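Local coordinates for protein laminin subunit ALPHA-1 (Mus musculus, PDB 2JD4) that forms the alpha chain of laminin-111, a basement membrane protein, and through its metal-binding LG4-5 domains probably takes part in anchorage at the cell surface, at residues V261-G266 / T316-N321; Y216-D221 / A290-H295; L238-A243 / D322-G327. The protein carries 4 engineered substitutions. All coordinates share one frame; numbering follows the deposited sequence.

Contact 1 (V261-G266 / T316-N321). With MG (magnesium ion), chain D.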
loop_
_atom_site.group_PDB
_atom_site.type_symbol
_atom_site.label_atom_id
_atom_site.label_comp_id
_atom_site.label_asym_id
_atom_site.label_seq_id
_atom_site.Cartn_x
_atom_site.Cartn_y
_atom_site.Cartn_z
ATOM N N VAL A 261 12.298 15.876 19.063
ATOM C CA VAL A 261 11.842 17.063 18.363
ATOM C C VAL A 261 12.839 18.191 18.604
ATOM O O VAL A 261 13.358 18.338 19.710
ATOM C CB VAL A 261 10.449 17.501 18.868
ATOM C CG1 VAL A 261 10.119 18.897 18.364
ATOM C CG2 VAL A 261 9.393 16.513 18.390
ATOM N N ASN A 262 13.127 18.968 17.564
ATOM C CA ASN A 262 14.046 20.096 17.699
ATOM C C ASN A 262 13.500 21.285 16.924
ATOM O O ASN A 262 13.434 21.260 15.693
ATOM C CB ASN A 262 15.440 19.747 17.174
ATOM C CG ASN A 262 16.480 20.780 17.570
ATOM O OD1 ASN A 262 16.248 21.981 17.444
ATOM N ND2 ASN A 262 17.635 20.319 18.049
ATOM N N ASN A 263 13.112 22.325 17.655
ATOM C CA ASN A 263 12.556 23.533 17.060
ATOM C C ASN A 263 13.613 24.619 16.868
ATOM O O ASN A 263 13.289 25.795 16.681
ATOM C CB ASN A 263 11.417 24.055 17.937
ATOM C CG ASN A 263 10.320 23.023 18.136
ATOM O OD1 ASN A 263 9.777 22.490 17.171
ATOM N ND2 ASN A 263 9.990 22.736 19.392
ATOM N N GLY A 264 14.880 24.216 16.914
ATOM C CA GLY A 264 15.965 25.163 16.730
ATOM C C GLY A 264 16.647 25.607 18.012
ATOM O O GLY A 264 17.559 26.433 17.972
ATOM N N ALA A 265 16.218 25.057 19.144
ATOM C CA ALA A 265 16.798 25.416 20.437
ATOM C C ALA A 265 17.343 24.204 21.175
ATOM O O ALA A 265 17.690 24.297 22.351
ATOM C CB ALA A 265 15.757 26.111 21.299
ATOM N N GLY A 266 17.416 23.068 20.489
ATOM C CA GLY A 266 17.923 21.862 21.119
ATOM C C GLY A 266 16.930 20.716 21.078
ATOM O O GLY A 266 15.725 20.930 20.970
ATOM N N THR A 316 8.964 27.187 18.828
ATOM C CA THR A 316 7.943 26.145 18.767
ATOM C C THR A 316 7.707 25.538 17.387
ATOM O O THR A 316 7.015 24.528 17.265
ATOM C CB THR A 316 6.590 26.675 19.288
ATOM O OG1 THR A 316 6.223 27.852 18.554
ATOM C CG2 THR A 316 6.683 27.009 20.768
ATOM N N SER A 317 8.271 26.144 16.349
ATOM C CA SER A 317 8.077 25.630 14.999
ATOM C C SER A 317 9.228 24.764 14.500
ATOM O O SER A 317 10.391 25.163 14.553
ATOM C CB SER A 317 7.857 26.790 14.025
ATOM O OG SER A 317 7.756 26.330 12.687
ATOM N N ALA A 318 8.899 23.561 14.037
ATOM C CA ALA A 318 9.905 22.659 13.486
ATOM C C ALA A 318 9.868 22.983 12.005
ATOM O O ALA A 318 9.071 22.425 11.246
ATOM C CB ALA A 318 9.522 21.213 13.726
ATOM N N ASP A 319 10.726 23.905 11.599
ATOM C CA ASP A 319 10.751 24.339 10.218
ATOM C C ASP A 319 11.442 23.395 9.260
ATOM O O ASP A 319 12.548 23.657 8.793
ATOM C CB ASP A 319 11.360 25.736 10.138
ATOM C CG ASP A 319 10.580 26.739 10.960
ATOM O OD1 ASP A 319 9.391 26.972 10.643
ATOM O OD2 ASP A 319 11.142 27.275 11.933
ATOM N N THR A 320 10.770 22.282 8.979
ATOM C CA THR A 320 11.284 21.299 8.044
ATOM C C THR A 320 10.657 21.643 6.705
ATOM O O THR A 320 9.679 22.388 6.637
ATOM C CB THR A 320 10.856 19.864 8.422
ATOM O OG1 THR A 320 9.445 19.710 8.206
ATOM C CG2 THR A 320 11.173 19.578 9.881
ATOM N N ASN A 321 11.228 21.098 5.642
ATOM C CA ASN A 321 10.730 21.311 4.292
ATOM C C ASN A 321 11.460 20.226 3.535
ATOM O O ASN A 321 12.133 20.483 2.535
ATOM C CB ASN A 321 11.141 22.694 3.775
ATOM C CG ASN A 321 10.272 23.167 2.625
ATOM O OD1 ASN A 321 10.472 24.255 2.085
ATOM N ND2 ASN A 321 9.295 22.348 2.247
HETATM MG MG MG D . 13.070 27.082 12.975
HETATM O O HOH W 1 11.951 27.246 14.828
HETATM O O HOH W 2 14.935 26.858 14.177
HETATM O O HOH W 3 13.994 27.206 11.210
#
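The carbonyl oxygen of N263 accepts hydrogen bonds from two waters, water 1 at 2.7 Å and, more loosely, water 2 at 3.2 Å. Water 1 also donates to S317 O at 2.6 Å, so it bridges the two segments with both of its protons while its oxygen binds the magnesium ion. Water 2 binds the ion too, which makes N263 a second-shell residue that orients metal waters without touching the metal.

The direct ligand from 316-321 is D319, whose OD2 lies 2.2 Å from the magnesium; D246 and water 3 are further ligands. CG of D319 stands anti to the carbonyl carbon (chi1 -59°), on the side of the ion, and OD2 makes the bond. The other oxygen is steadied by S317: OG donates to D319 OD1 over 2.7 Å, from 54° above the carboxylate plane. An inverse gamma turn centred on D319, closed by T320 N and A318 O, shapes the backbone beneath it.

Behind the waters, the N263 carboxamide lies against the backbone of T316 to A318. Its OD1 comes within 3.4 Å of T316 O, two acceptors whose closeness is probably eased by the ammonium of K292, which donates to T316 O and weakly to OD1. N262 points the other way and folds its own loop: OD1 takes the N-H of G264 at 2.7 Å, in the carbonyl plane, closing an Asx turn.

Two aspartates and three waters hold this ion, and its place among loops at one rim of a beta sandwich is characteristic of laminin G metal sites.

Contact 2 (Y216-D221 / A290-H295)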
loop_
_atom_site.group_PDB
_atom_site.type_symbol
_atom_site.label_atom_id
_atom_site.label_comp_id
_atom_site.label_asym_id
_atom_site.label_seq_id
_atom_site.Cartn_x
_atom_site.Cartn_y
_atom_site.Cartn_z
ATOM N N TYR A 216 7.964 18.282 3.232
ATOM C CA TYR A 216 6.889 18.366 4.212
ATOM C C TYR A 216 7.301 19.366 5.289
ATOM O O TYR A 216 8.454 19.376 5.723
ATOM C CB TYR A 216 6.633 16.996 4.856
ATOM C CG TYR A 216 5.353 16.942 5.669
ATOM C CD1 TYR A 216 4.108 16.835 5.038
ATOM C CD2 TYR A 216 5.378 17.063 7.058
ATOM C CE1 TYR A 216 2.922 16.855 5.772
ATOM C CE2 TYR A 216 4.196 17.086 7.802
ATOM C CZ TYR A 216 2.972 16.983 7.151
ATOM O OH TYR A 216 1.802 17.023 7.878
ATOM N N LYS A 217 6.361 20.209 5.710
ATOM C CA LYS A 217 6.636 21.211 6.740
ATOM C C LYS A 217 5.913 20.859 8.036
ATOM O O LYS A 217 4.690 20.965 8.113
ATOM C CB LYS A 217 6.178 22.596 6.271
ATOM C CG LYS A 217 6.874 23.098 5.018
ATOM C CD LYS A 217 6.325 24.453 4.597
ATOM C CE LYS A 217 6.933 24.911 3.285
ATOM N NZ LYS A 217 6.386 26.226 2.855
ATOM N N VAL A 218 6.664 20.454 9.055
ATOM C CA VAL A 218 6.061 20.088 10.331
ATOM C C VAL A 218 5.415 21.298 11.006
ATOM O O VAL A 218 4.271 21.233 11.456
ATOM C CB VAL A 218 7.107 19.469 11.279
ATOM C CG1 VAL A 218 6.479 19.158 12.618
ATOM C CG2 VAL A 218 7.677 18.192 10.655
ATOM N N ARG A 219 6.156 22.399 11.074
ATOM C CA ARG A 219 5.662 23.627 11.685
ATOM C C ARG A 219 5.342 23.448 13.169
ATOM O O ARG A 219 6.077 22.778 13.890
ATOM C CB ARG A 219 4.422 24.130 10.935
ATOM C CG ARG A 219 4.593 24.153 9.421
ATOM C CD ARG A 219 5.651 25.144 8.970
ATOM N NE ARG A 219 5.100 26.474 8.725
ATOM C CZ ARG A 219 4.209 26.751 7.778
ATOM N NH1 ARG A 219 3.758 25.793 6.978
ATOM N NH2 ARG A 219 3.768 27.993 7.624
ATOM N N LEU A 220 4.236 24.034 13.622
ATOM C CA LEU A 220 3.869 23.964 15.036
ATOM C C LEU A 220 3.128 22.722 15.521
ATOM O O LEU A 220 3.471 22.160 16.560
ATOM C CB LEU A 220 3.050 25.200 15.430
ATOM C CG LEU A 220 3.747 26.564 15.436
ATOM C CD1 LEU A 220 4.175 26.947 14.031
ATOM C CD2 LEU A 220 2.793 27.602 15.999
ATOM N N ASP A 221 2.105 22.297 14.788
ATOM C CA ASP A 221 1.337 21.136 15.218
ATOM C C ASP A 221 1.274 20.020 14.180
ATOM O O ASP A 221 1.095 20.264 12.982
ATOM C CB ASP A 221 -0.078 21.571 15.614
ATOM C CG ASP A 221 -0.860 20.464 16.294
ATOM O OD1 ASP A 221 -1.139 19.437 15.638
ATOM O OD2 ASP A 221 -1.192 20.621 17.488
ATOM N N ALA A 290 2.069 10.052 18.421
ATOM C CA ALA A 290 3.082 11.044 18.764
ATOM C C ALA A 290 2.530 12.395 18.336
ATOM O O ALA A 290 2.404 12.670 17.142
ATOM C CB ALA A 290 4.384 10.741 18.032
ATOM N N HIS A 291 2.195 13.234 19.311
ATOM C CA HIS A 291 1.621 14.540 19.010
ATOM C C HIS A 291 2.548 15.705 19.336
ATOM O O HIS A 291 3.071 15.806 20.443
ATOM C CB HIS A 291 0.303 14.714 19.773
ATOM C CG HIS A 291 -0.509 15.892 19.329
ATOM N ND1 HIS A 291 -1.631 16.320 20.006
ATOM C CD2 HIS A 291 -0.382 16.714 18.258
ATOM C CE1 HIS A 291 -2.160 17.352 19.373
ATOM N NE2 HIS A 291 -1.422 17.610 18.309
ATOM N N LYS A 292 2.751 16.579 18.356
ATOM C CA LYS A 292 3.584 17.757 18.547
ATOM C C LYS A 292 2.688 18.988 18.487
ATOM O O LYS A 292 1.976 19.195 17.502
ATOM C CB LYS A 292 4.641 17.872 17.448
ATOM C CG LYS A 292 5.499 19.132 17.558
ATOM C CD LYS A 292 6.216 19.437 16.256
ATOM C CE LYS A 292 7.209 20.582 16.416
ATOM N NZ LYS A 292 6.556 21.862 16.805
ATOM N N SER A 293 2.725 19.793 19.546
ATOM C CA SER A 293 1.939 21.022 19.611
ATOM C C SER A 293 2.869 22.152 20.056
ATOM O O SER A 293 4.030 21.905 20.373
ATOM C CB SER A 293 0.784 20.865 20.602
ATOM O OG SER A 293 1.267 20.632 21.912
ATOM N N LYS A 294 2.358 23.382 20.074
ATOM C CA LYS A 294 3.137 24.560 20.468
ATOM C C LYS A 294 4.334 24.252 21.367
ATOM O O LYS A 294 5.452 24.079 20.884
ATOM C CB LYS A 294 2.228 25.580 21.162
ATOM C CG LYS A 294 1.101 26.108 20.288
ATOM C CD LYS A 294 0.213 27.081 21.052
ATOM C CE LYS A 294 -0.932 27.592 20.185
ATOM N NZ LYS A 294 -1.845 28.514 20.927
ATOM N N HIS A 295 4.105 24.189 22.674
ATOM C CA HIS A 295 5.183 23.899 23.615
ATOM C C HIS A 295 4.928 22.552 24.276
ATOM O O HIS A 295 5.108 22.402 25.484
ATOM C CB HIS A 295 5.267 24.997 24.688
ATOM C CG HIS A 295 6.448 24.868 25.607
ATOM N ND1 HIS A 295 6.625 25.677 26.710
ATOM C CD2 HIS A 295 7.516 24.032 25.582
ATOM C CE1 HIS A 295 7.747 25.345 27.324
ATOM N NE2 HIS A 295 8.307 24.350 26.660
#
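The loop 216-221 comes alongside the end of strand 286-293 with D221 nearest S293, their CA atoms 4.4 Å apart, and D221 CA gives a CA-H...O contact to K292 O at 3.1 Å. The K292 chain is extended as far as CE and bends only at the last torsion (chi4 -62°), which brings NZ to the loop carbonyls. NZ donates to R219 O at 3.1 Å, in the carbonyl plane on a lone pair, and to L220 O at 3.1 Å from 40° above that carbonyl's plane. T316 O is its strongest partner and N263 OD1 a weak one, so oxygens surround the buried ammonium and probably stabilise its charge. CD of K292 packs on CG1 of V218 at 3.7 Å, the side chains crossing at about a right angle.

On the more exposed side, NE2 of H291 meets both carboxylate oxygens of D221: OD2 at 3.1 Å on its syn side, and OD1 in a weak bond at 3.2 Å. The carboxylate and ring planes are steeply inclined.

This loop-on-strand-end packing belongs to the laminin G beta sandwich, where strand 286-293 runs between 222-230, to which A290 and K292 bond, and 296-301, reached through H291 and V298.

Contact 3 (L238-A243 / D322-G327)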
loop_
_atom_site.group_PDB
_atom_site.type_symbol
_atom_site.label_atom_id
_atom_site.label_comp_id
_atom_site.label_asym_id
_atom_site.label_seq_id
_atom_site.Cartn_x
_atom_site.Cartn_y
_atom_site.Cartn_z
ATOM N N LEU A 238 10.431 6.682 11.736
ATOM C CA LEU A 238 10.181 7.843 10.898
ATOM C C LEU A 238 11.061 9.045 11.233
ATOM O O LEU A 238 11.427 9.261 12.392
ATOM C CB LEU A 238 8.697 8.226 10.998
ATOM C CG LEU A 238 8.114 9.372 10.164
ATOM C CD1 LEU A 238 6.639 9.086 9.882
ATOM C CD2 LEU A 238 8.296 10.708 10.891
ATOM N N GLY A 239 11.400 9.813 10.197
ATOM C CA GLY A 239 12.215 11.001 10.365
ATOM C C GLY A 239 11.967 12.047 9.288
ATOM O O GLY A 239 11.828 11.727 8.101
ATOM N N ILE A 240 11.881 13.306 9.708
ATOM C CA ILE A 240 11.694 14.427 8.786
ATOM C C ILE A 240 12.700 15.466 9.267
ATOM O O ILE A 240 12.552 16.013 10.363
ATOM C CB ILE A 240 10.270 15.016 8.878
ATOM C CG1 ILE A 240 9.233 13.912 8.638
ATOM C CG2 ILE A 240 10.097 16.117 7.833
ATOM C CD1 ILE A 240 7.797 14.382 8.795
ATOM N N SER A 241 13.715 15.745 8.457
ATOM C CA SER A 241 14.752 16.678 8.883
ATOM C C SER A 241 15.269 17.657 7.836
ATOM O O SER A 241 15.352 17.338 6.649
ATOM C CB SER A 241 15.937 15.880 9.431
ATOM O OG SER A 241 17.012 16.729 9.807
ATOM N N SER A 242 15.612 18.860 8.291
ATOM C CA SER A 242 16.179 19.869 7.405
ATOM C C SER A 242 17.673 19.536 7.378
ATOM O O SER A 242 18.143 18.740 8.189
ATOM C CB SER A 242 15.983 21.268 7.984
ATOM O OG SER A 242 16.703 21.414 9.197
ATOM N N ALA A 243 18.416 20.135 6.455
ATOM C CA ALA A 243 19.848 19.879 6.375
ATOM C C ALA A 243 20.569 20.663 7.475
ATOM O O ALA A 243 21.793 20.603 7.597
ATOM C CB ALA A 243 20.377 20.283 4.997
ATOM N N ASP A 322 11.311 19.000 4.033
ATOM C CA ASP A 322 12.002 17.857 3.465
ATOM C C ASP A 322 11.154 16.590 3.391
ATOM O O ASP A 322 10.047 16.537 3.922
ATOM C CB ASP A 322 13.257 17.608 4.296
ATOM C CG ASP A 322 14.130 18.851 4.407
ATOM O OD1 ASP A 322 15.185 18.899 3.748
ATOM O OD2 ASP A 322 13.751 19.783 5.141
ATOM N N PRO A 323 11.666 15.553 2.706
ATOM C CA PRO A 323 10.931 14.293 2.574
ATOM C C PRO A 323 10.750 13.556 3.894
ATOM O O PRO A 323 11.451 13.814 4.874
ATOM C CB PRO A 323 11.787 13.492 1.585
ATOM C CG PRO A 323 12.452 14.562 0.768
ATOM C CD PRO A 323 12.845 15.564 1.822
ATOM N N ILE A 324 9.793 12.636 3.911
ATOM C CA ILE A 324 9.522 11.837 5.093
ATOM C C ILE A 324 10.172 10.473 4.887
ATOM O O ILE A 324 9.802 9.734 3.974
ATOM C CB ILE A 324 8.006 11.627 5.300
ATOM C CG1 ILE A 324 7.306 12.976 5.499
ATOM C CG2 ILE A 324 7.766 10.729 6.510
ATOM C CD1 ILE A 324 5.794 12.861 5.605
ATOM N N TYR A 325 11.142 10.149 5.731
ATOM C CA TYR A 325 11.828 8.868 5.636
ATOM C C TYR A 325 11.197 7.861 6.580
ATOM O O TYR A 325 11.087 8.107 7.779
ATOM C CB TYR A 325 13.325 9.041 5.927
ATOM C CG TYR A 325 14.082 9.554 4.720
ATOM C CD1 TYR A 325 14.062 10.909 4.379
ATOM C CD2 TYR A 325 14.720 8.665 3.851
ATOM C CE1 TYR A 325 14.652 11.363 3.190
ATOM C CE2 TYR A 325 15.311 9.105 2.668
ATOM C CZ TYR A 325 15.268 10.456 2.340
ATOM O OH TYR A 325 15.818 10.887 1.152
ATOM N N VAL A 326 10.770 6.730 6.022
ATOM C CA VAL A 326 10.118 5.689 6.809
ATOM C C VAL A 326 10.922 4.397 6.905
ATOM O O VAL A 326 11.366 3.857 5.899
ATOM C CB VAL A 326 8.733 5.343 6.216
ATOM C CG1 VAL A 326 8.016 4.369 7.130
ATOM C CG2 VAL A 326 7.911 6.617 6.015
ATOM N N GLY A 327 11.113 3.912 8.128
ATOM C CA GLY A 327 11.842 2.667 8.328
ATOM C C GLY A 327 13.359 2.725 8.254
ATOM O O GLY A 327 14.022 1.688 8.382
HETATM O O HOH W 4 13.922 14.291 6.037
#
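The strands pair in antiparallel fashion, L238 opposite V326 and G239 opposite Y325, their directions being 157° apart. G239 and Y325 form a hydrogen-bonded pair: G239 N donates to Y325 O at 3.0 Å, and Y325 N returns a nearly straight bond to G239 O at 2.9 Å. Y325 O also receives a CA-H...O contact from L238 CA, whose residue forms a non-hydrogen-bonded pair with V326. Further along, the direct pairing gives way to water. Water 4 accepts from S241 N and donates to P323 O, 2.8 Å from each, bridging the strands as they separate.

Apolar contacts lie on the face that carries L238, I240 and I324. I240 and I324 run side by side and point the same way, with CD1 of I240 3.6 Å from CG1 of I324. Both have CG1 anti to the carbonyl carbon (chi1 -56° in I240), so the two branches stay in step. The other branch of I324, CG2, meets CG of L238 at 3.9 Å, obliquely. An alanine in place of I240 would probably open a gap beside CG1 of I324, which would lose its neighbour across the strands.

Polar side chains gather at the far end. S241 O lies 3.0 Å from CG of D322, facing both carboxylate oxygens, acceptors that cannot bond to it. S241 OG donates to S242 O at 2.8 Å and is also bonded to N336 N, while S242 OG turns to D246 O and K244 N.

This antiparallel pair is part of the laminin G beta sandwich. Strand 322-326 lies between 235-241 and 207-212, where L211 and A209 bond to I324 and V326; strand 235-241 in turn pairs with 247-253 through L238 and I240.

How the contacts relate
All three contacts belong to the second laminin G domain of the chain and lie on the same side of the chain's centre. Contacts 1 and 2 have centres about 9 Å apart; contact 3 lies about 13 Å from contact 1 and 14 Å from contact 2. Segment 316-321 of contact 1 runs directly into 322-327 of contact 3, so the metal-binding loop leads straight into a strand. Contact 1 is nested within the loop closed by contact 3, whereas contact 2 crosses both in chain order. Segment 216-221 touches both neighbours: R219 N probably donates to A318 O, and Y216 N to D322 O. The loop carrying D319 is thus tied to the strands next to the metal site.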